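Synergistic-type venom protein S2C4 (Dendroaspis jamesoni kaimosae, PDB 7C28) probably enhances the toxicity of other venom toxins, acting as a synergist, and is a homodimer of the three-finger toxin family. Local coordinates at residues 21-26 against 41-46. Sequence-based numbering, arbitrary orientation.
Sequences QKICFK and GCTATC
Gln-21 reaches along its partner strand: its extended side chain passes Thr-43 and brings OE1 to 3.5 Å from CB of Cys-42, while the same oxygen accepts a hydrogen bond from the backbone N of Ala-18. Two successive residues, Lys-22 and Ile-23, are set against the single residue Thr-43, a classic beta bulge at the start of the strand pairing. Here a water bridges Lys-22 N and Ala-44 O. Ile-23 closes the bulge as a hydrogen-bonded pair with Thr-43, its N giving a 3.2 Å hydrogen bond to Thr-43 O and its O accepting one of 3.0 Å from Thr-43 N. Its CB lies 4.0 Å from CG2 of Thr-43, whose hydroxyl OG1, anti to the backbone N (chi1 -174°), donates to Thr-45 O from above the carbonyl plane, at 2.9 Å. Cys-24 and Cys-42, a non-hydrogen-bonded pair, share the other face; Cys-24 SG is bonded to Cys-3 and Cys-42 SG to Cys-17. Phe-25 N is hydrogen-bonded to Gly-41 O at 3.1 Å; the return bond from Gly-41 N is weak. With CG between the backbone N and carbonyl carbon (chi1 74°), the Phe-25 ring leans across Gly-41, CD2 3.0 Å from Gly-41 O, with Gly-41 N 3.5 Å above its plane, near the margin, and Cys-42 O at its edge. This antiparallel pairing closes the base of the central hairpin, where disulfides cluster into the core from which the fingers of the three-finger toxin fold extend.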
ATOM      1  N   GLN A  21      -7.865  19.422   6.065  1.00 32.54           N
ATOM      2  CA  GLN A  21      -7.443  18.184   5.409  1.00 32.01           C
ATOM      3  C   GLN A  21      -6.071  18.462   4.799  1.00 28.30           C
ATOM      4  O   GLN A  21      -5.966  19.124   3.764  1.00 26.88           O
ATOM      5  CB  GLN A  21      -8.457  17.743   4.356  1.00 32.64           C
ATOM      6  CG  GLN A  21      -9.827  17.374   4.907  1.00 35.63           C
ATOM      7  CD  GLN A  21     -10.798  16.927   3.822  1.00 37.52           C
ATOM      8  OE1 GLN A  21     -10.878  17.536   2.750  1.00 38.17           O
ATOM      9  NE2 GLN A  21     -11.540  15.860   4.095  1.00 37.40           N
ATOM     10  N   LYS A  22      -5.012  17.953   5.432  1.00 29.57           N
ATOM     11  CA  LYS A  22      -3.652  18.285   5.014  1.00 29.15           C
ATOM     12  C   LYS A  22      -2.863  17.075   4.520  1.00 28.58           C
ATOM     13  O   LYS A  22      -1.632  17.128   4.469  1.00 29.75           O
ATOM     14  CB  LYS A  22      -2.905  18.969   6.162  1.00 29.14           C
ATOM     15  CG  LYS A  22      -3.740  19.998   6.918  1.00 31.23           C
ATOM     16  CD  LYS A  22      -2.991  20.569   8.119  1.00 32.43           C
ATOM     17  CE  LYS A  22      -3.598  21.895   8.566  1.00 34.51           C
ATOM     18  NZ  LYS A  22      -3.337  22.202  10.000  1.00 36.27           N
ATOM     19  N   ILE A  23      -3.542  15.997   4.133  1.00 28.08           N
ATOM     20  CA  ILE A  23      -2.894  14.775   3.667  1.00 26.73           C
ATOM     21  C   ILE A  23      -3.668  14.235   2.466  1.00 24.23           C
ATOM     22  O   ILE A  23      -4.902  14.289   2.440  1.00 23.81           O
ATOM     23  CB  ILE A  23      -2.830  13.716   4.796  1.00 31.14           C
ATOM     24  CG1 ILE A  23      -2.167  14.277   6.059  1.00 35.17           C
ATOM     25  CG2 ILE A  23      -2.128  12.455   4.334  1.00 29.96           C
ATOM     26  CD1 ILE A  23      -0.685  14.513   5.932  1.00 40.68           C
ATOM     27  N   CYS A  24      -2.951  13.710   1.476  1.00 21.89           N
ATOM     28  CA  CYS A  24      -3.549  12.877   0.438  1.00 23.44           C
ATOM     29  C   CYS A  24      -3.304  11.414   0.784  1.00 23.82           C
ATOM     30  O   CYS A  24      -2.311  11.078   1.436  1.00 25.53           O
ATOM     31  CB  CYS A  24      -2.982  13.167  -0.953  1.00 24.58           C
ATOM     32  SG  CYS A  24      -2.937  14.887  -1.490  1.00 27.08           S
ATOM     33  N   PHE A  25      -4.221  10.540   0.358  1.00 22.48           N
ATOM     34  CA  PHE A  25      -4.103   9.119   0.657  1.00 19.79           C
ATOM     35  C   PHE A  25      -4.330   8.263  -0.580  1.00 19.57           C
ATOM     36  O   PHE A  25      -5.012   8.663  -1.527  1.00 17.83           O
ATOM     37  CB  PHE A  25      -5.088   8.685   1.768  1.00 23.00           C
ATOM     38  CG  PHE A  25      -6.525   8.598   1.320  1.00 25.61           C
ATOM     39  CD1 PHE A  25      -7.032   7.429   0.760  1.00 25.54           C
ATOM     40  CD2 PHE A  25      -7.375   9.680   1.477  1.00 25.76           C
ATOM     41  CE1 PHE A  25      -8.351   7.352   0.351  1.00 25.85           C
ATOM     42  CE2 PHE A  25      -8.695   9.607   1.070  1.00 28.19           C
ATOM     43  CZ  PHE A  25      -9.183   8.437   0.509  1.00 26.64           C
ATOM     44  N   LYS A  26      -3.723   7.078  -0.554  1.00 21.13           N
ATOM     45  CA  LYS A  26      -4.049   5.957  -1.423  1.00 18.63           C
ATOM     46  C   LYS A  26      -4.405   4.763  -0.549  1.00 20.36           C
ATOM     47  O   LYS A  26      -3.744   4.517   0.463  1.00 21.10           O
ATOM     48  CB  LYS A  26      -2.876   5.599  -2.339  1.00 16.24           C
ATOM     49  CG  LYS A  26      -2.325   6.757  -3.140  1.00 14.38           C
ATOM     50  CD  LYS A  26      -1.081   6.344  -3.897  1.00 14.12           C
ATOM     51  CE  LYS A  26      -1.428   5.381  -5.026  1.00 13.62           C
ATOM     52  NZ  LYS A  26      -0.275   5.183  -5.945  1.00 13.88           N
ATOM     53  N   GLY A  41      -7.968  10.382  -2.264  1.00 23.16           N
ATOM     54  CA  GLY A  41      -8.649  11.607  -1.914  1.00 24.44           C
ATOM     55  C   GLY A  41      -7.923  12.347  -0.801  1.00 20.78           C
ATOM     56  O   GLY A  41      -6.802  11.993  -0.422  1.00 15.60           O
ATOM     57  N   CYS A  42      -8.585  13.395  -0.312  1.00 19.94           N
ATOM     58  CA  CYS A  42      -8.131  14.183   0.826  1.00 22.19           C
ATOM     59  C   CYS A  42      -8.500  13.508   2.146  1.00 20.71           C
ATOM     60  O   CYS A  42      -9.448  12.722   2.234  1.00 19.09           O
ATOM     61  CB  CYS A  42      -8.742  15.589   0.793  1.00 25.82           C
ATOM     62  SG  CYS A  42      -8.395  16.546  -0.695  1.00 30.84           S
ATOM     63  N   THR A  43      -7.761  13.866   3.194  1.00 20.50           N
ATOM     64  CA  THR A  43      -8.085  13.407   4.538  1.00 22.21           C
ATOM     65  C   THR A  43      -7.312  14.245   5.547  1.00 23.99           C
ATOM     66  O   THR A  43      -6.313  14.891   5.213  1.00 24.14           O
ATOM     67  CB  THR A  43      -7.771  11.919   4.728  1.00 21.98           C
ATOM     68  OG1 THR A  43      -8.236  11.496   6.015  1.00 22.54           O
ATOM     69  CG2 THR A  43      -6.276  11.659   4.609  1.00 21.63           C
ATOM     70  N   ALA A  44      -7.788  14.215   6.789  1.00 24.54           N
ATOM     71  CA  ALA A  44      -7.132  14.904   7.892  1.00 25.36           C
ATOM     72  C   ALA A  44      -6.252  13.989   8.724  1.00 25.03           C
ATOM     73  O   ALA A  44      -5.235  14.441   9.255  1.00 24.59           O
ATOM     74  CB  ALA A  44      -8.174  15.556   8.809  1.00 24.77           C
ATOM     75  N   THR A  45      -6.620  12.717   8.834  1.00 27.66           N
ATOM     76  CA  THR A  45      -5.833  11.702   9.518  1.00 26.86           C
ATOM     77  C   THR A  45      -5.632  10.535   8.568  1.00 27.41           C
ATOM     78  O   THR A  45      -6.572  10.114   7.887  1.00 26.38           O
ATOM     79  CB  THR A  45      -6.521  11.226  10.803  1.00 26.72           C
ATOM     80  OG1 THR A  45      -6.597  12.313  11.733  1.00 27.74           O
ATOM     81  CG2 THR A  45      -5.757  10.075  11.437  1.00 26.07           C
ATOM     82  N   CYS A  46      -4.410  10.017   8.522  1.00 27.85           N
ATOM     83  CA  CYS A  46      -4.113   8.926   7.606  1.00 25.22           C
ATOM     84  C   CYS A  46      -4.908   7.694   8.031  1.00 24.30           C
ATOM     85  O   CYS A  46      -4.865   7.314   9.206  1.00 26.71           O
ATOM     86  CB  CYS A  46      -2.612   8.625   7.616  1.00 27.42           C
ATOM     87  SG  CYS A  46      -2.058   7.449   6.363  1.00 25.72           S
TER
HETATM   88  O   HOH W   1      -4.835  17.354   8.535  1.00 38.68           O